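Local structure of putative xanthine dehydrogenase YAGS fad-binding subunit (Escherichia coli, 5G5G) at residues C[610-615]-C[675-680]; C[5-10]-C[684-689]; C[440-445]-C[581-586]. The protein is probably the molybdenum-cofactor subunit of a periplasmic aldehyde oxidase, holding a pterin cytosine dinucleotide and a dioxothiomolybdenum centre for aldehyde oxidation. All coordinates share one frame; numbering follows the deposited sequence. Where two conformers were deposited one is given.

From the N terminus the chain reaches residues 5-10, which wait for nearly the whole subunit before meeting 684-689; interaction 2 therefore closes a loop that contains both other contacts. Within it, interaction 3 joins 440-445 to 581-586 and is complete before interaction 1 opens at 610-615 to close at 675-680, so those two follow in series and no pair crosses. Interactions 1 and 3 lie on one mixed sheet, where strands 429-441, 584-596 and 602-612 are successive neighbours. Lys688 connects all three: it belongs to interaction 2, forms a salt bridge with Asp679 of interaction 1 and donates to Ser584 O of interaction 3.

Interaction 1 of 3, residues C[610-615]-C[675-680]; sequences VCAAGR and LDDTDP. With MCN (pterin cytosine dinucleotide), chain Y.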
loop_
_atom_site.group_PDB
_atom_site.type_symbol
_atom_site.label_atom_id
_atom_site.label_comp_id
_atom_site.label_asym_id
_atom_site.label_seq_id
_atom_site.Cartn_x
_atom_site.Cartn_y
_atom_site.Cartn_z
ATOM N N VAL C 610 -21.098 8.157 -6.634
ATOM C CA VAL C 610 -22.463 7.963 -6.252
ATOM C C VAL C 610 -22.786 6.460 -6.366
ATOM O O VAL C 610 -22.698 5.874 -7.450
ATOM C CB VAL C 610 -23.436 8.818 -7.094
ATOM C CG1 VAL C 610 -24.862 8.641 -6.597
ATOM C CG2 VAL C 610 -23.053 10.323 -7.090
ATOM N N CYS C 611 -23.148 5.836 -5.230
ATOM C CA CYS C 611 -23.321 4.395 -5.126
ATOM C C CYS C 611 -24.734 3.979 -4.763
ATOM O O CYS C 611 -25.408 4.637 -3.912
ATOM C CB CYS C 611 -22.383 3.895 -4.032
ATOM S SG CYS C 611 -20.679 4.196 -4.407
ATOM N N ALA C 612 -25.147 2.857 -5.356
ATOM C CA ALA C 612 -26.388 2.159 -5.028
ATOM C C ALA C 612 -26.030 0.726 -4.622
ATOM O O ALA C 612 -25.686 -0.119 -5.472
ATOM C CB ALA C 612 -27.317 2.171 -6.218
ATOM N N ALA C 613 -26.043 0.489 -3.301
ATOM C CA ALA C 613 -25.555 -0.762 -2.714
ATOM C C ALA C 613 -26.533 -1.283 -1.652
ATOM O O ALA C 613 -26.173 -1.753 -0.565
ATOM C CB ALA C 613 -24.177 -0.510 -2.130
ATOM N N GLY C 614 -27.802 -1.247 -1.987
ATOM C CA GLY C 614 -28.879 -1.573 -1.006
ATOM C C GLY C 614 -28.975 -0.569 0.140
ATOM O O GLY C 614 -28.440 0.536 0.069
ATOM N N ARG C 615 -29.600 -1.005 1.217
ATOM C CA ARG C 615 -29.631 -0.221 2.476
ATOM C C ARG C 615 -28.235 -0.125 3.044
ATOM O O ARG C 615 -27.587 -1.161 3.229
ATOM C CB ARG C 615 -30.550 -0.895 3.471
ATOM C CG ARG C 615 -30.423 -0.346 4.909
ATOM C CD ARG C 615 -31.471 -0.976 5.782
ATOM N NE ARG C 615 -32.818 -0.509 5.498
ATOM C CZ ARG C 615 -33.934 -1.173 5.825
ATOM N NH1 ARG C 615 -33.889 -2.410 6.348
ATOM N NH2 ARG C 615 -35.124 -0.619 5.588
ATOM N N LEU C 675 -27.260 6.433 -2.650
ATOM C CA LEU C 675 -28.689 6.404 -2.895
ATOM C C LEU C 675 -29.341 5.413 -1.949
ATOM O O LEU C 675 -28.726 4.400 -1.561
ATOM C CB LEU C 675 -28.962 5.969 -4.356
ATOM C CG LEU C 675 -28.403 6.921 -5.419
ATOM C CD1 LEU C 675 -28.888 6.534 -6.823
ATOM C CD2 LEU C 675 -28.770 8.354 -5.178
ATOM N N ASP C 676 -30.562 5.695 -1.526
ATOM C CA ASP C 676 -31.397 4.733 -0.769
ATOM C C ASP C 676 -31.676 3.637 -1.816
ATOM O O ASP C 676 -32.371 3.902 -2.788
ATOM C CB ASP C 676 -32.802 5.308 -0.328
ATOM C CG ASP C 676 -32.838 6.073 1.058
ATOM O OD1 ASP C 676 -31.783 6.176 1.718
ATOM O OD2 ASP C 676 -33.959 6.603 1.478
ATOM N N ASP C 677 -31.157 2.456 -1.649
ATOM C CA ASP C 677 -31.317 1.440 -2.629
ATOM C C ASP C 677 -31.833 0.169 -1.954
ATOM O O ASP C 677 -31.590 -0.920 -2.415
ATOM C CB ASP C 677 -29.960 1.269 -3.262
ATOM C CG ASP C 677 -29.954 0.357 -4.423
ATOM O OD1 ASP C 677 -30.797 0.580 -5.356
ATOM O OD2 ASP C 677 -29.068 -0.570 -4.445
ATOM N N THR C 678 -32.609 0.349 -0.896
ATOM C CA THR C 678 -33.138 -0.741 -0.047
ATOM C C THR C 678 -33.684 -1.868 -0.918
ATOM O O THR C 678 -34.574 -1.625 -1.779
ATOM C CB THR C 678 -34.292 -0.186 0.833
ATOM O OG1 THR C 678 -33.750 0.871 1.628
ATOM C CG2 THR C 678 -34.867 -1.211 1.734
ATOM N N ASP C 679 -33.132 -3.067 -0.738
ATOM C CA ASP C 679 -33.386 -4.168 -1.656
ATOM C C ASP C 679 -33.892 -5.359 -0.901
ATOM O O ASP C 679 -33.107 -6.164 -0.450
ATOM C CB ASP C 679 -32.138 -4.528 -2.486
ATOM C CG ASP C 679 -32.487 -5.398 -3.716
ATOM O OD1 ASP C 679 -33.601 -5.986 -3.726
ATOM O OD2 ASP C 679 -31.682 -5.415 -4.677
ATOM N N PRO C 680 -35.211 -5.497 -0.784
ATOM C CA PRO C 680 -35.767 -6.650 -0.051
ATOM C C PRO C 680 -35.556 -8.012 -0.715
ATOM O O PRO C 680 -35.799 -9.024 -0.056
ATOM C CB PRO C 680 -37.243 -6.351 0.051
ATOM C CG PRO C 680 -37.533 -5.277 -0.896
ATOM C CD PRO C 680 -36.279 -4.620 -1.339
HETATM N N1 MCN Y . -21.356 -1.470 4.551
HETATM C C2 MCN Y . -22.452 -0.700 5.148
HETATM N N3 MCN Y . -23.675 -1.138 4.344
HETATM C C4 MCN Y . -23.832 -1.892 3.269
HETATM C C5 MCN Y . -22.584 -2.658 2.928
HETATM C C6 MCN Y . -21.459 -2.364 3.511
HETATM O O2 MCN Y . -22.452 0.016 6.006
HETATM N N4 MCN Y . -24.895 -2.110 2.580
HETATM C "C1'" MCN Y . -20.066 -1.036 5.064
HETATM C C2D MCN Y . -19.792 -1.602 6.508
HETATM O "O2'" MCN Y . -18.895 -0.737 7.200
HETATM C "C3'" MCN Y . -19.163 -2.846 6.131
HETATM C C4D MCN Y . -18.190 -2.650 4.882
HETATM O O4D MCN Y . -19.016 -1.562 4.243
HETATM O "O3'" MCN Y . -18.350 -3.554 7.135
HETATM C "C5'" MCN Y . -17.949 -3.623 3.886
HETATM O "O5'" MCN Y . -19.000 -4.547 3.730
HETATM P PA MCN Y . -19.048 -5.399 2.436
HETATM O O1A MCN Y . -20.061 -6.515 2.684
HETATM O O2A MCN Y . -19.154 -4.518 1.240
HETATM O O3A MCN Y . -17.519 -6.104 2.363
HETATM P PB MCN Y . -17.116 -7.409 3.158
HETATM O O1B MCN Y . -17.437 -8.605 2.369
HETATM O O2B MCN Y . -17.599 -7.308 4.568
HETATM O O3B MCN Y . -15.569 -7.140 3.240
HETATM C C10 MCN Y . -14.698 -7.547 2.102
HETATM C "C9'" MCN Y . -14.301 -6.421 1.215
HETATM C "C8'" MCN Y . -13.491 -7.077 -0.032
HETATM S "S8'" MCN Y . -14.057 -8.460 -0.789
HETATM C "C7'" MCN Y . -12.364 -6.600 -0.237
HETATM S "S7'" MCN Y . -11.241 -7.316 -1.429
HETATM C "C6'" MCN Y . -11.907 -5.214 0.314
HETATM C C7 MCN Y . -13.211 -4.582 0.997
HETATM O "O9'" MCN Y . -13.777 -5.419 1.921
HETATM N "N5'" MCN Y . -10.925 -5.606 1.455
HETATM C C4A MCN Y . -10.570 -4.567 2.473
HETATM N "N8'" MCN Y . -12.762 -3.393 1.751
HETATM C C4B MCN Y . -11.684 -3.467 2.561
HETATM N "N1'" MCN Y . -11.391 -2.374 3.377
HETATM C "C2'" MCN Y . -10.453 -2.439 4.413
HETATM N "N2'" MCN Y . -10.172 -1.465 5.136
HETATM N "N3'" MCN Y . -9.516 -3.425 4.265
HETATM C "C4'" MCN Y . -9.550 -4.600 3.532
HETATM O "O4'" MCN Y . -8.785 -5.574 3.398
HETATM O O HOH W 1 -26.911 2.404 -1.435
HETATM O O HOH W 2 -28.934 3.245 1.453
#
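Asp677 reaches across to the backbone of Gly614, whose N donates to Asp677 OD2 at 2.8 Å. The bond uses the anti lone pair of OD2, the one turned from the other carboxylate oxygen, and is fairly straight, 162° at the hydrogen. CG of Asp677 stands anti to its backbone N (chi1 -173°), which carries the carboxylate toward the Gly614 N-H and against the methyl of Ala612. OD1 accepts from Gln400 and has a long, weak ion pair with Arg398; Lys688 makes a similarly weak one with OD2.

A second direct bond runs from Leu675 N to Cys611 O, 2.9 Å long and nearly along the C=O axis. It prolongs the parallel pairing of strands 602-612 and 669-674. Arg615 O accepts from the cytosine amino nitrogen N4 of the pterin cytosine dinucleotide at 2.9 Å. Between the two bonds that join the segments sits a bridging water, which accepts from Ala613 N and donates to Gly614 O and Leu675 O. Gly614 adds a CA-H...O contact, its CA 3.1 Å from Asp677 O, and its backbone takes a positive phi (66°), a conformation that glycine adopts more easily than other residues.

Farther along, the CG2 methyl of Thr678 lies over one face of the Arg615 guanidinium, 3.9 Å from NH2, the two side chains running side by side in the same direction. NH2 also makes a salt bridge with Asp13. At the opposite end the branch point CG of Leu675 meets CG1 of Val610 at 4.1 Å, and Leu675 also packs on Cys404 and Thr407 of helix 401-412.

The buried carboxylate, held by an N-H, an amide and two distant cations, is likely to remain ionised and to fix the turn that offers the Arg615 carbonyl to the cofactor.

Interaction 2 of 3, residues C[5-10]-C[684-689]; sequences KPAGEN and PMKAKG. With MCN (pterin cytosine dinucleotide), chain Y.
Lys686 reaches across to the N-terminal residues, stretched out beyond CG, with NZ 2.9 Å from Gly8 O. The ammonium stands above the carbonyl plane of Gly8, 42° out of it, and also makes a salt bridge with Asp13. On the way its CE passes the methyl of Ala7 at 3.7 Å, an apolar contact that flanks the charged end.

The same methyl leans on Pro684, 4.0 Å from CA to Ala7 CB. Pro684 presents its carbonyl oxygen to Asn10, whose ND2 donates at 3.0 Å along an almost straight line, 172° at the hydrogen. This bond lies in the carbonyl plane, on a lone pair, and close to the amide plane of Asn10 as well. A chi1 of 67°, with CG wedged between backbone N and carbonyl carbon, turns the amide that way; OD1, accepting from Ile12 N, closes an Asx turn. A water lies 2.8 Å from both Asn10 OD1 and Pro684 O, within hydrogen-bonding reach of each. With a leucine in place of Asn10, Pro684 O would probably lose its direct amide donor, and the Asx turn its acceptor.

Beyond the contact, Lys688 O receives the cytosine amino nitrogen N4 of the cofactor at 2.8 Å. A lysine charge answered by a carbonyl and Asp13, together with an in-plane amide bond, thus tethers the N-terminal residues to the loop that carries this cytosine-binding carbonyl.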
loop_
_atom_site.group_PDB
_atom_site.type_symbol
_atom_site.label_atom_id
_atom_site.label_comp_id
_atom_site.label_asym_id
_atom_site.label_seq_id
_atom_site.Cartn_x
_atom_site.Cartn_y
_atom_site.Cartn_z
ATOM N N LYS C 5 -38.125 -15.727 0.168
ATOM C CA LYS C 5 -39.109 -14.793 -0.344
ATOM C C LYS C 5 -38.596 -13.402 -0.059
ATOM O O LYS C 5 -37.853 -13.222 0.875
ATOM C CB LYS C 5 -40.456 -15.036 0.358
ATOM C CG LYS C 5 -41.093 -16.358 -0.036
ATOM C CD LYS C 5 -42.371 -16.672 0.745
ATOM C CE LYS C 5 -42.147 -17.145 2.192
ATOM N NZ LYS C 5 -41.231 -18.335 2.376
ATOM N N PRO C 6 -38.921 -12.412 -0.887
ATOM C CA PRO C 6 -38.423 -11.069 -0.544
ATOM C C PRO C 6 -38.847 -10.617 0.876
ATOM O O PRO C 6 -39.906 -11.021 1.347
ATOM C CB PRO C 6 -39.079 -10.178 -1.600
ATOM C CG PRO C 6 -39.389 -11.119 -2.730
ATOM C CD PRO C 6 -39.778 -12.393 -2.081
ATOM N N ALA C 7 -38.029 -9.828 1.544
ATOM C CA ALA C 7 -38.295 -9.383 2.921
ATOM C C ALA C 7 -39.470 -8.429 2.965
ATOM O O ALA C 7 -39.649 -7.638 2.049
ATOM C CB ALA C 7 -37.060 -8.706 3.504
ATOM N N GLY C 8 -40.304 -8.552 3.984
ATOM C CA GLY C 8 -41.421 -7.614 4.221
ATOM C C GLY C 8 -40.926 -6.622 5.257
ATOM O O GLY C 8 -39.717 -6.388 5.371
ATOM N N GLU C 9 -41.832 -6.050 6.035
ATOM C CA GLU C 9 -41.429 -5.162 7.123
ATOM C C GLU C 9 -40.896 -6.002 8.250
ATOM O O GLU C 9 -41.443 -7.045 8.573
ATOM C CB GLU C 9 -42.603 -4.330 7.667
ATOM C CG GLU C 9 -42.945 -3.142 6.775
ATOM C CD GLU C 9 -43.999 -2.209 7.384
ATOM O OE1 GLU C 9 -44.032 -1.997 8.633
ATOM O OE2 GLU C 9 -44.803 -1.699 6.594
ATOM N N ASN C 10 -39.836 -5.545 8.875
ATOM C CA ASN C 10 -39.264 -6.267 10.011
ATOM C C ASN C 10 -38.563 -5.249 10.912
ATOM O O ASN C 10 -38.545 -4.069 10.574
ATOM C CB ASN C 10 -38.337 -7.419 9.494
ATOM C CG ASN C 10 -37.090 -6.929 8.794
ATOM O OD1 ASN C 10 -36.488 -5.935 9.183
ATOM N ND2 ASN C 10 -36.638 -7.696 7.796
ATOM N N PRO C 684 -32.953 -10.171 4.803
ATOM C CA PRO C 684 -33.795 -9.428 5.774
ATOM C C PRO C 684 -33.230 -8.024 6.129
ATOM O O PRO C 684 -33.954 -7.177 6.594
ATOM C CB PRO C 684 -33.808 -10.315 7.028
ATOM C CG PRO C 684 -33.441 -11.683 6.501
ATOM C CD PRO C 684 -32.490 -11.463 5.343
ATOM N N MET C 685 -31.940 -7.839 5.929
ATOM C CA MET C 685 -31.303 -6.547 6.138
ATOM C C MET C 685 -31.571 -5.548 5.011
ATOM O O MET C 685 -31.459 -4.346 5.190
ATOM C CB MET C 685 -29.769 -6.723 6.320
ATOM C CG MET C 685 -29.387 -7.556 7.516
ATOM S SD MET C 685 -29.940 -6.966 9.121
ATOM C CE MET C 685 -29.002 -5.460 9.243
ATOM N N LYS C 686 -31.839 -6.081 3.828
ATOM C CA LYS C 686 -32.080 -5.309 2.601
ATOM C C LYS C 686 -30.843 -4.551 2.094
ATOM O O LYS C 686 -30.946 -3.606 1.324
ATOM C CB LYS C 686 -33.312 -4.404 2.798
ATOM C CG LYS C 686 -34.490 -5.168 3.381
ATOM C CD LYS C 686 -35.728 -4.276 3.534
ATOM C CE LYS C 686 -36.903 -5.067 4.092
ATOM N NZ LYS C 686 -37.946 -4.195 4.679
ATOM N N ALA C 687 -29.674 -5.048 2.521
ATOM C CA ALA C 687 -28.407 -4.489 2.236
ATOM C C ALA C 687 -27.758 -5.253 1.098
ATOM O O ALA C 687 -28.036 -6.447 0.886
ATOM C CB ALA C 687 -27.502 -4.574 3.447
ATOM N N LYS C 688 -26.866 -4.562 0.394
ATOM C CA LYS C 688 -25.979 -5.232 -0.576
ATOM C C LYS C 688 -24.537 -4.786 -0.337
ATOM O O LYS C 688 -24.267 -3.854 0.452
ATOM C CB LYS C 688 -26.429 -4.965 -2.027
ATOM C CG LYS C 688 -27.794 -5.577 -2.304
ATOM C CD LYS C 688 -28.271 -5.388 -3.763
ATOM C CE LYS C 688 -28.550 -3.935 -4.045
ATOM N NZ LYS C 688 -29.346 -3.859 -5.324
ATOM N N GLY C 689 -23.590 -5.420 -1.029
ATOM C CA GLY C 689 -22.189 -5.117 -0.836
ATOM C C GLY C 689 -21.784 -3.744 -1.335
ATOM O O GLY C 689 -22.368 -3.233 -2.287
HETATM N N1 MCN Y . -21.356 -1.470 4.551
HETATM C C2 MCN Y . -22.452 -0.700 5.148
HETATM N N3 MCN Y . -23.675 -1.138 4.344
HETATM C C4 MCN Y . -23.832 -1.892 3.269
HETATM C C5 MCN Y . -22.584 -2.658 2.928
HETATM C C6 MCN Y . -21.459 -2.364 3.511
HETATM O O2 MCN Y . -22.452 0.016 6.006
HETATM N N4 MCN Y . -24.895 -2.110 2.580
HETATM C "C1'" MCN Y . -20.066 -1.036 5.064
HETATM C C2D MCN Y . -19.792 -1.602 6.508
HETATM O "O2'" MCN Y . -18.895 -0.737 7.200
HETATM C "C3'" MCN Y . -19.163 -2.846 6.131
HETATM C C4D MCN Y . -18.190 -2.650 4.882
HETATM O O4D MCN Y . -19.016 -1.562 4.243
HETATM O "O3'" MCN Y . -18.350 -3.554 7.135
HETATM C "C5'" MCN Y . -17.949 -3.623 3.886
HETATM O "O5'" MCN Y . -19.000 -4.547 3.730
HETATM P PA MCN Y . -19.048 -5.399 2.436
HETATM O O1A MCN Y . -20.061 -6.515 2.684
HETATM O O2A MCN Y . -19.154 -4.518 1.240
HETATM O O3A MCN Y . -17.519 -6.104 2.363
HETATM P PB MCN Y . -17.116 -7.409 3.158
HETATM O O1B MCN Y . -17.437 -8.605 2.369
HETATM O O2B MCN Y . -17.599 -7.308 4.568
HETATM O O3B MCN Y . -15.569 -7.140 3.240
HETATM C C10 MCN Y . -14.698 -7.547 2.102
HETATM C "C9'" MCN Y . -14.301 -6.421 1.215
HETATM C "C8'" MCN Y . -13.491 -7.077 -0.032
HETATM S "S8'" MCN Y . -14.057 -8.460 -0.789
HETATM C "C7'" MCN Y . -12.364 -6.600 -0.237
HETATM S "S7'" MCN Y . -11.241 -7.316 -1.429
HETATM C "C6'" MCN Y . -11.907 -5.214 0.314
HETATM C C7 MCN Y . -13.211 -4.582 0.997
HETATM O "O9'" MCN Y . -13.777 -5.419 1.921
HETATM N "N5'" MCN Y . -10.925 -5.606 1.455
HETATM C C4A MCN Y . -10.570 -4.567 2.473
HETATM N "N8'" MCN Y . -12.762 -3.393 1.751
HETATM C C4B MCN Y . -11.684 -3.467 2.561
HETATM N "N1'" MCN Y . -11.391 -2.374 3.377
HETATM C "C2'" MCN Y . -10.453 -2.439 4.413
HETATM N "N2'" MCN Y . -10.172 -1.465 5.136
HETATM N "N3'" MCN Y . -9.516 -3.425 4.265
HETATM C "C4'" MCN Y . -9.550 -4.600 3.532
HETATM O "O4'" MCN Y . -8.785 -5.574 3.398
HETATM O O HOH W 3 -35.224 -4.749 6.947
#

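Interaction 3 of 3, residues C[440-445]-C[581-586]; sequences RNNLLE and YQQSTF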
loop_
_atom_site.group_PDB
_atom_site.type_symbol
_atom_site.label_atom_id
_atom_site.label_comp_id
_atom_site.label_asym_id
_atom_site.label_seq_id
_atom_site.Cartn_x
_atom_site.Cartn_y
_atom_site.Cartn_z
ATOM N N ARG C 440 -20.954 -4.252 -9.713
ATOM C CA ARG C 440 -20.443 -5.425 -8.957
ATOM C C ARG C 440 -21.619 -6.214 -8.465
ATOM O O ARG C 440 -22.565 -5.634 -7.927
ATOM C CB ARG C 440 -19.573 -4.979 -7.797
ATOM C CG ARG C 440 -18.861 -6.090 -7.041
ATOM C CD ARG C 440 -17.758 -6.779 -7.830
ATOM N NE ARG C 440 -17.178 -7.829 -7.017
ATOM C CZ ARG C 440 -16.317 -8.756 -7.434
ATOM N NH1 ARG C 440 -15.932 -8.809 -8.713
ATOM N NH2 ARG C 440 -15.829 -9.647 -6.572
ATOM N N ASN C 441 -21.607 -7.512 -8.685
ATOM C CA ASN C 441 -22.706 -8.331 -8.242
ATOM C C ASN C 441 -22.853 -8.380 -6.694
ATOM O O ASN C 441 -21.897 -8.101 -5.947
ATOM C CB ASN C 441 -22.607 -9.732 -8.836
ATOM C CG ASN C 441 -22.982 -9.763 -10.317
ATOM O OD1 ASN C 441 -23.851 -9.020 -10.758
ATOM N ND2 ASN C 441 -22.363 -10.644 -11.069
ATOM N N ASN C 442 -24.063 -8.722 -6.272
ATOM C CA ASN C 442 -24.352 -8.965 -4.883
ATOM C C ASN C 442 -24.485 -10.465 -4.705
ATOM O O ASN C 442 -25.313 -11.073 -5.354
ATOM C CB ASN C 442 -25.637 -8.280 -4.466
ATOM C CG ASN C 442 -25.951 -8.486 -3.021
ATOM O OD1 ASN C 442 -25.180 -8.085 -2.175
ATOM N ND2 ASN C 442 -27.090 -9.113 -2.726
ATOM N N LEU C 443 -23.692 -11.054 -3.817
ATOM C CA LEU C 443 -23.607 -12.507 -3.644
ATOM C C LEU C 443 -24.085 -12.903 -2.242
ATOM O O LEU C 443 -23.929 -12.151 -1.308
ATOM C CB LEU C 443 -22.155 -12.964 -3.822
ATOM C CG LEU C 443 -21.480 -12.608 -5.153
ATOM C CD1 LEU C 443 -20.003 -13.060 -5.126
ATOM C CD2 LEU C 443 -22.209 -13.210 -6.353
ATOM N N LEU C 444 -24.682 -14.092 -2.121
ATOM C CA LEU C 444 -25.247 -14.537 -0.876
ATOM C C LEU C 444 -24.598 -15.847 -0.480
ATOM O O LEU C 444 -24.434 -16.703 -1.319
ATOM C CB LEU C 444 -26.732 -14.802 -1.026
ATOM C CG LEU C 444 -27.697 -13.631 -1.247
ATOM C CD1 LEU C 444 -27.438 -12.491 -0.284
ATOM C CD2 LEU C 444 -27.675 -13.143 -2.683
ATOM N N GLU C 445 -24.321 -16.016 0.802
ATOM C CA GLU C 445 -23.692 -17.206 1.344
ATOM C C GLU C 445 -24.233 -17.408 2.765
ATOM O O GLU C 445 -24.627 -16.439 3.433
ATOM C CB GLU C 445 -22.180 -17.029 1.380
ATOM C CG GLU C 445 -21.448 -16.944 0.031
ATOM C CD GLU C 445 -21.522 -18.217 -0.828
ATOM O OE1 GLU C 445 -21.576 -19.347 -0.249
ATOM O OE2 GLU C 445 -21.542 -18.076 -2.094
ATOM N N TYR C 581 -33.730 -13.342 -9.820
ATOM C CA TYR C 581 -33.382 -11.978 -10.114
ATOM C C TYR C 581 -31.885 -11.880 -10.264
ATOM O O TYR C 581 -31.147 -12.649 -9.643
ATOM C CB TYR C 581 -33.777 -11.076 -8.963
ATOM C CG TYR C 581 -35.248 -10.951 -8.752
ATOM C CD1 TYR C 581 -35.919 -11.846 -7.931
ATOM C CD2 TYR C 581 -35.983 -9.956 -9.408
ATOM C CE1 TYR C 581 -37.279 -11.731 -7.715
ATOM C CE2 TYR C 581 -37.347 -9.836 -9.197
ATOM C CZ TYR C 581 -37.978 -10.742 -8.359
ATOM O OH TYR C 581 -39.311 -10.676 -8.158
ATOM N N GLN C 582 -31.420 -10.860 -10.987
ATOM C CA GLN C 582 -30.006 -10.534 -10.972
ATOM C C GLN C 582 -29.802 -9.480 -9.878
ATOM O O GLN C 582 -30.416 -8.406 -9.925
ATOM C CB GLN C 582 -29.558 -9.963 -12.332
ATOM C CG GLN C 582 -28.088 -9.624 -12.388
ATOM C CD GLN C 582 -27.217 -10.821 -12.110
ATOM O OE1 GLN C 582 -27.383 -11.895 -12.696
ATOM N NE2 GLN C 582 -26.323 -10.656 -11.222
ATOM N N GLN C 583 -28.982 -9.787 -8.875
ATOM C CA GLN C 583 -28.738 -8.862 -7.771
ATOM C C GLN C 583 -27.367 -8.242 -7.993
ATOM O O GLN C 583 -26.332 -8.947 -8.020
ATOM C CB GLN C 583 -28.764 -9.567 -6.432
ATOM C CG GLN C 583 -30.058 -10.318 -6.176
ATOM C CD GLN C 583 -30.141 -10.862 -4.762
ATOM O OE1 GLN C 583 -29.531 -10.320 -3.831
ATOM N NE2 GLN C 583 -30.902 -11.947 -4.600
ATOM N N SER C 584 -27.355 -6.924 -8.145
ATOM C CA SER C 584 -26.085 -6.237 -8.380
ATOM C C SER C 584 -26.110 -4.888 -7.663
ATOM O O SER C 584 -27.139 -4.470 -7.057
ATOM C CB SER C 584 -25.864 -6.020 -9.911
ATOM O OG SER C 584 -26.016 -7.254 -10.643
ATOM N N THR C 585 -24.952 -4.262 -7.726
ATOM C CA THR C 585 -24.689 -2.939 -7.199
ATOM C C THR C 585 -24.056 -2.071 -8.260
ATOM O O THR C 585 -23.378 -2.571 -9.154
ATOM C CB THR C 585 -23.800 -3.021 -5.926
ATOM O OG1 THR C 585 -22.476 -3.449 -6.261
ATOM C CG2 THR C 585 -24.443 -3.950 -4.910
ATOM N N PHE C 586 -24.310 -0.758 -8.165
ATOM C CA PHE C 586 -23.987 0.196 -9.225
ATOM C C PHE C 586 -23.366 1.456 -8.648
ATOM O O PHE C 586 -23.639 1.841 -7.496
ATOM C CB PHE C 586 -25.283 0.565 -10.000
ATOM C CG PHE C 586 -25.974 -0.636 -10.586
ATOM C CD1 PHE C 586 -25.623 -1.110 -11.818
ATOM C CD2 PHE C 586 -26.938 -1.299 -9.865
ATOM C CE1 PHE C 586 -26.218 -2.242 -12.359
ATOM C CE2 PHE C 586 -27.535 -2.441 -10.372
ATOM C CZ PHE C 586 -27.169 -2.892 -11.648
#
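The amides of Asn442 and Gln583 are hydrogen-bonded, their planes 27° apart. Asn442 ND2 donates to Gln583 OE1 at 2.9 Å; the acceptor lies in the plane of the Asn442 amide, while the donor is tilted 21° from the Gln583 carbonyl plane. Over one face of the Gln583 amide, obliquely, comes the CD2 methyl of Leu444, which crosses that side chain at about a right angle and lies 3.6 Å from OE1. Asn442 ND2 also donates to Ser682 OG, so its amide is gripped from two directions.

A second polar cluster forms around Asn441. Its OD1 accepts from Ser584 OG at 2.8 Å, in the carbonyl plane, and the Gln582 side chain crosses that of Asn441 at about a right angle. Gln582 OE1 accepts from Arg394.

Alongside these groups runs antiparallel strand pairing. Arg440 and Thr585 form a hydrogen-bonded pair, with Arg440 N 3.0 Å from Thr585 O. In return, Arg440 O takes two donors from opposite faces of its plane, Thr585 N and, at 2.7 Å, Thr585 OG1. The hydroxyl gets there because chi1 of Thr585 (69°) places OG1 between its backbone N and carbonyl carbon. Asn441 and Ser584 follow as a non-hydrogen-bonded pair with diverging side chains, and Asn442 N closes on Gln583 O at 2.9 Å.

The Arg440 guanidinium leads away from this pairing to salt bridges with Glu354 and Glu692. At nearest atoms the side chain of Arg440 is about 5 Å from the bound dioxothiomolybdenum(VI) ion (MOS). The doubly held carbonyl probably steadies the backbone from which the Arg440 side chain extends toward the molybdenum site, and the strand end is bound by side-chain amides as well as by main-chain bonds.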